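Local coordinates for hypothetical protein (Parabacteroides merdae, PDB 4OO3), which is of unknown function but probably acts as an oxidoreductase, using a Rossmann-fold domain of the NAD-binding type, at residues T157-R161 / W229-D234; Y79-L84 / Y104-T108. The contacts are given in a common frame with arbitrary orientation. Residues are numbered along the deposited sequence.

Interaction 1: T157-R161 / W229-D234; sequences TMLQR and WEAFPD
The guanidinium of Arg-161 forms a salt bridge with Asp-234, NH2 to OD1 3.1 Å, and its NH1 donates to Trp-229 O at 2.6 Å. Water 1 accepts from Asp-234 N (2.7 Å) and weakly from Arg-161 NH1 (3.4 Å). Thr-157 OG1 donates to Glu-230 OE2 (3.1 Å), while Glu-230 OE1 forms a salt bridge with Lys-185. Residues 157-161 are helical; 229-231 end a second helix, which Phe-232 leaves (phi/psi -135/59) before Pro-233 and Asp-234 (61/11). CA atoms of Arg-161 and Glu-230 lie 4.4 Å apart. Arg-161, t through chi1-chi3, stacks on Trp-229 (chi1 t), planes at 23°: CZ makes a cation-pi contact 3.9 Å from the five-membered-ring centroid, CD a CH-pi contact 3.4 Å from the six-membered one. Pro-233 CB covers the opposite guanidinium face. Thr-157 CG2 packs 3.6 Å from Trp-229 CZ3, Met-158 CG 4.3 Å from Trp-229 CH2. This structural packing joins helix 155-164 to the last turn of helix 220-231 and the following loop in the C-terminal region: Asp-234 meets the arginine's charge, Trp-229 and Pro-233 its flat faces.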
loop_
_atom_site.group_PDB
_atom_site.type_symbol
_atom_site.label_atom_id
_atom_site.label_comp_id
_atom_site.label_asym_id
_atom_site.label_seq_id
_atom_site.Cartn_x
_atom_site.Cartn_y
_atom_site.Cartn_z
ATOM N N THR A 157 -3.958 -12.597 -3.237
ATOM C CA THR A 157 -2.533 -12.413 -3.006
ATOM C C THR A 157 -1.969 -13.524 -2.120
ATOM O O THR A 157 -0.920 -14.092 -2.435
ATOM C CB THR A 157 -2.243 -11.020 -2.412
ATOM O OG1 THR A 157 -2.205 -10.066 -3.476
ATOM C CG2 THR A 157 -0.916 -10.979 -1.674
HETATM N N MSE A 158 -2.679 -13.850 -1.040
HETATM C CA MSE A 158 -2.220 -14.876 -0.107
HETATM C C MSE A 158 -2.181 -16.216 -0.781
HETATM O O MSE A 158 -1.288 -17.018 -0.510
HETATM C CB MSE A 158 -3.100 -14.958 1.142
HETATM C CG MSE A 158 -2.907 -13.713 1.996
HETATM SE SE MSE A 158 -4.176 -13.709 3.499
HETATM C CE MSE A 158 -3.174 -14.936 4.657
ATOM N N LEU A 159 -3.137 -16.479 -1.667
ATOM C CA LEU A 159 -3.174 -17.772 -2.360
ATOM C C LEU A 159 -2.091 -17.859 -3.432
ATOM O O LEU A 159 -1.534 -18.926 -3.681
ATOM C CB LEU A 159 -4.566 -18.040 -2.949
ATOM C CG LEU A 159 -5.640 -18.333 -1.897
ATOM C CD1 LEU A 159 -7.037 -18.322 -2.493
ATOM C CD2 LEU A 159 -5.371 -19.663 -1.214
ATOM N N GLN A 160 -1.789 -16.727 -4.050
ATOM C CA GLN A 160 -0.737 -16.647 -5.049
ATOM C C GLN A 160 0.603 -16.999 -4.399
ATOM O O GLN A 160 1.335 -17.858 -4.889
ATOM C CB GLN A 160 -0.695 -15.245 -5.652
ATOM C CG GLN A 160 -0.561 -15.221 -7.160
ATOM C CD GLN A 160 -0.365 -13.823 -7.697
ATOM O OE1 GLN A 160 -0.349 -12.852 -6.946
ATOM N NE2 GLN A 160 -0.207 -13.714 -9.001
ATOM N N ARG A 161 0.907 -16.343 -3.281
ATOM C CA ARG A 161 2.102 -16.652 -2.485
ATOM C C ARG A 161 2.174 -18.138 -2.129
ATOM O O ARG A 161 3.224 -18.763 -2.292
ATOM C CB ARG A 161 2.115 -15.801 -1.206
ATOM C CG ARG A 161 3.275 -16.039 -0.239
ATOM C CD ARG A 161 3.264 -14.948 0.822
ATOM N NE ARG A 161 3.943 -15.302 2.070
ATOM C CZ ARG A 161 5.032 -14.704 2.565
ATOM N NH1 ARG A 161 5.637 -13.704 1.934
ATOM N NH2 ARG A 161 5.533 -15.118 3.718
ATOM N N TRP A 229 7.094 -9.937 -1.634
ATOM C CA TRP A 229 6.396 -10.732 -0.633
ATOM C C TRP A 229 5.812 -12.040 -1.197
ATOM O O TRP A 229 5.878 -13.094 -0.552
ATOM C CB TRP A 229 5.306 -9.867 0.004
ATOM C CG TRP A 229 4.710 -10.434 1.223
ATOM C CD1 TRP A 229 5.231 -10.411 2.490
ATOM C CD2 TRP A 229 3.465 -11.109 1.313
ATOM N NE1 TRP A 229 4.378 -11.037 3.361
ATOM C CE2 TRP A 229 3.287 -11.481 2.662
ATOM C CE3 TRP A 229 2.478 -11.444 0.382
ATOM C CZ2 TRP A 229 2.164 -12.168 3.097
ATOM C CZ3 TRP A 229 1.365 -12.127 0.819
ATOM C CH2 TRP A 229 1.216 -12.480 2.164
ATOM N N GLU A 230 5.250 -11.980 -2.399
ATOM C CA GLU A 230 4.706 -13.178 -3.043
ATOM C C GLU A 230 5.788 -14.074 -3.648
ATOM O O GLU A 230 5.746 -15.290 -3.495
ATOM C CB GLU A 230 3.731 -12.796 -4.148
ATOM C CG GLU A 230 2.451 -12.140 -3.668
ATOM C CD GLU A 230 1.692 -11.472 -4.797
ATOM O OE1 GLU A 230 2.280 -11.247 -5.870
ATOM O OE2 GLU A 230 0.506 -11.157 -4.618
ATOM N N ALA A 231 6.744 -13.466 -4.341
ATOM C CA ALA A 231 7.674 -14.209 -5.193
ATOM C C ALA A 231 8.987 -14.549 -4.506
ATOM O O ALA A 231 9.723 -15.415 -4.980
ATOM C CB ALA A 231 7.935 -13.438 -6.476
ATOM N N PHE A 232 9.281 -13.877 -3.393
ATOM C CA PHE A 232 10.477 -14.174 -2.596
ATOM C C PHE A 232 10.131 -14.220 -1.103
ATOM O O PHE A 232 10.722 -13.486 -0.303
ATOM C CB PHE A 232 11.572 -13.130 -2.866
ATOM C CG PHE A 232 11.909 -12.964 -4.324
ATOM C CD1 PHE A 232 11.141 -12.147 -5.136
ATOM C CD2 PHE A 232 12.988 -13.635 -4.880
ATOM C CE1 PHE A 232 11.439 -11.998 -6.481
ATOM C CE2 PHE A 232 13.298 -13.490 -6.218
ATOM C CZ PHE A 232 12.523 -12.671 -7.022
ATOM N N PRO A 233 9.196 -15.113 -0.715
ATOM C CA PRO A 233 8.660 -15.079 0.648
ATOM C C PRO A 233 9.748 -15.111 1.722
ATOM O O PRO A 233 10.603 -15.984 1.710
ATOM C CB PRO A 233 7.787 -16.340 0.733
ATOM C CG PRO A 233 7.562 -16.779 -0.674
ATOM C CD PRO A 233 8.746 -16.307 -1.455
ATOM N N ASP A 234 9.719 -14.132 2.619
ATOM C CA ASP A 234 10.614 -14.088 3.779
ATOM C C ASP A 234 12.114 -14.032 3.442
ATOM O O ASP A 234 12.942 -14.193 4.330
ATOM C CB ASP A 234 10.327 -15.273 4.714
ATOM C CG ASP A 234 8.906 -15.267 5.247
ATOM O OD1 ASP A 234 8.212 -14.241 5.104
ATOM O OD2 ASP A 234 8.481 -16.289 5.823
HETATM O O HOH W 1 8.326 -11.862 2.995
#

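Interaction 2: Y79-L84 / Y104-T108; sequences YLEKML and YIKKT
Two helices of the Rossmann fold, 79-86 and 98-110, pack side by side in nearly parallel directions. The axes of segments 79-84 and 104-108 cross at -22° and approach to 11.2 Å; Leu-80 pairs with Tyr-104 (CA to CA 7.8 Å) and Leu-84 with Thr-108 (7.1 Å). This wide spacing is bridged by side chains. In the apolar layer, Leu-80 (t, chi2 p) places CD1 4.1 Å from Tyr-104 CD1 and CD2 4.1 Å from Lys-107 CD, and Tyr-79 CE1 lies 3.9 Å from Tyr-104 CZ. Methyl groups also make van der Waals contacts with polar atoms: Leu-84 (m, t) CD2 3.5 Å from Lys-107 O, and selenomethionine Met-83 CE 3.7 Å from Thr-108 OG1. Among the hydrogen bonds, Thr-108 OG1 donates to Tyr-104 O (2.8 Å) within its own helix, and Asp-18, just after strand 14-17, bonds the Tyr-104 hydroxyl. Tyr-79 (chi1 p) and Tyr-104 (chi1 m) each set the hydroxyl at the other ring's edge, near its plane, and their OH atoms share a very short 2.3 Å hydrogen bond.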
loop_
_atom_site.group_PDB
_atom_site.type_symbol
_atom_site.label_atom_id
_atom_site.label_comp_id
_atom_site.label_asym_id
_atom_site.label_seq_id
_atom_site.Cartn_x
_atom_site.Cartn_y
_atom_site.Cartn_z
ATOM N N TYR A 79 2.614 23.223 15.154
ATOM C CA TYR A 79 2.104 21.904 15.562
ATOM C C TYR A 79 3.222 20.878 15.813
ATOM O O TYR A 79 3.193 20.177 16.829
ATOM C CB TYR A 79 1.073 21.355 14.549
ATOM C CG TYR A 79 1.609 21.160 13.141
ATOM C CD1 TYR A 79 2.182 19.950 12.755
ATOM C CD2 TYR A 79 1.547 22.186 12.202
ATOM C CE1 TYR A 79 2.682 19.774 11.481
ATOM C CE2 TYR A 79 2.046 22.021 10.925
ATOM C CZ TYR A 79 2.608 20.815 10.571
ATOM O OH TYR A 79 3.100 20.660 9.309
ATOM N N LEU A 80 4.211 20.812 14.914
ATOM C CA LEU A 80 5.303 19.835 15.034
ATOM C C LEU A 80 6.181 20.157 16.229
ATOM O O LEU A 80 6.513 19.284 17.022
ATOM C CB LEU A 80 6.166 19.802 13.768
ATOM C CG LEU A 80 7.313 18.784 13.765
ATOM C CD1 LEU A 80 6.787 17.358 13.754
ATOM C CD2 LEU A 80 8.229 19.021 12.582
ATOM N N GLU A 81 6.567 21.420 16.323
ATOM C CA GLU A 81 7.334 21.938 17.446
ATOM C C GLU A 81 6.656 21.615 18.793
ATOM O O GLU A 81 7.334 21.200 19.740
ATOM C CB GLU A 81 7.532 23.446 17.235
ATOM C CG GLU A 81 8.230 24.221 18.333
ATOM C CD GLU A 81 8.359 25.695 17.978
ATOM O OE1 GLU A 81 8.995 25.999 16.947
ATOM O OE2 GLU A 81 7.825 26.549 18.718
ATOM N N LYS A 82 5.329 21.773 18.863
ATOM C CA LYS A 82 4.562 21.475 20.093
ATOM C C LYS A 82 4.521 19.985 20.413
ATOM O O LYS A 82 4.671 19.587 21.564
ATOM C CB LYS A 82 3.120 22.013 20.012
ATOM C CG LYS A 82 2.961 23.448 20.483
ATOM C CD LYS A 82 3.033 23.561 21.999
ATOM C CE LYS A 82 3.209 25.003 22.451
ATOM N NZ LYS A 82 2.000 25.833 22.177
HETATM N N MSE A 83 4.305 19.166 19.396
HETATM C CA MSE A 83 4.283 17.715 19.568
HETATM C C MSE A 83 5.579 17.220 20.151
HETATM O O MSE A 83 5.590 16.446 21.109
HETATM C CB MSE A 83 4.050 17.043 18.222
HETATM C CG MSE A 83 3.676 15.578 18.399
HETATM SE SE MSE A 83 5.247 14.464 18.000
HETATM C CE MSE A 83 4.681 14.202 16.148
ATOM N N LEU A 84 6.689 17.672 19.578
ATOM C CA LEU A 84 8.004 17.228 20.014
ATOM C C LEU A 84 8.295 17.716 21.422
ATOM O O LEU A 84 8.913 16.999 22.201
ATOM C CB LEU A 84 9.084 17.709 19.039
ATOM C CG LEU A 84 8.996 17.087 17.644
ATOM C CD1 LEU A 84 9.886 17.822 16.654
ATOM C CD2 LEU A 84 9.351 15.612 17.692
ATOM N N TYR A 104 8.949 14.639 9.099
ATOM C CA TYR A 104 8.145 14.339 10.280
ATOM C C TYR A 104 8.607 13.048 10.943
ATOM O O TYR A 104 8.799 12.989 12.154
ATOM C CB TYR A 104 6.672 14.125 9.917
ATOM C CG TYR A 104 5.851 15.327 9.502
ATOM C CD1 TYR A 104 6.277 16.636 9.730
ATOM C CD2 TYR A 104 4.600 15.135 8.921
ATOM C CE1 TYR A 104 5.483 17.712 9.363
ATOM C CE2 TYR A 104 3.809 16.200 8.549
ATOM C CZ TYR A 104 4.252 17.483 8.774
ATOM O OH TYR A 104 3.440 18.526 8.394
ATOM N N ILE A 105 8.744 12.000 10.138
ATOM C CA ILE A 105 9.137 10.689 10.644
ATOM C C ILE A 105 10.489 10.738 11.343
ATOM O O ILE A 105 10.643 10.192 12.430
ATOM C CB ILE A 105 9.138 9.621 9.523
ATOM C CG1 ILE A 105 7.692 9.288 9.121
ATOM C CG2 ILE A 105 9.851 8.351 9.979
ATOM C CD1 ILE A 105 7.554 8.365 7.924
ATOM N N LYS A 106 11.470 11.383 10.725
ATOM C CA LYS A 106 12.804 11.461 11.314
ATOM C C LYS A 106 12.787 12.117 12.706
ATOM O O LYS A 106 13.336 11.575 13.668
ATOM C CB LYS A 106 13.765 12.220 10.388
ATOM C CG LYS A 106 15.225 11.972 10.723
ATOM C CD LYS A 106 16.114 13.128 10.310
ATOM C CE LYS A 106 16.001 14.302 11.271
ATOM N NZ LYS A 106 17.220 15.157 11.215
ATOM N N LYS A 107 12.141 13.273 12.813
ATOM C CA LYS A 107 12.136 14.033 14.066
ATOM C C LYS A 107 11.387 13.305 15.167
ATOM O O LYS A 107 11.730 13.424 16.346
ATOM C CB LYS A 107 11.529 15.415 13.863
ATOM C CG LYS A 107 12.265 16.242 12.824
ATOM C CD LYS A 107 12.108 17.725 13.080
ATOM C CE LYS A 107 13.038 18.171 14.193
ATOM N NZ LYS A 107 12.791 19.584 14.556
ATOM N N THR A 108 10.368 12.546 14.777
ATOM C CA THR A 108 9.595 11.769 15.732
ATOM C C THR A 108 10.426 10.622 16.307
ATOM O O THR A 108 10.392 10.372 17.507
ATOM C CB THR A 108 8.311 11.232 15.083
ATOM O OG1 THR A 108 7.533 12.331 14.594
ATOM C CG2 THR A 108 7.495 10.466 16.081
#

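Followed from the N terminus, the chain first meets interaction 2, running from helix 79-86 through strand 91-94 into helix 98-110, a short loop of 19 intervening residues that pairs two successive helices packed against the six-stranded parallel sheet. That sheet ends with strand 145-147, and helix 155-164 then opens interaction 1, closed 67 intervening residues later by the end of helix 220-231 after the chain has run through strand 183-190 of the mixed sheet. The two loops are in series, neither crossing nor nesting. Their centres lie 36 Å apart on opposite sides of the chain's centre, so each is local to its own region, the Rossmann part or the C-terminal part.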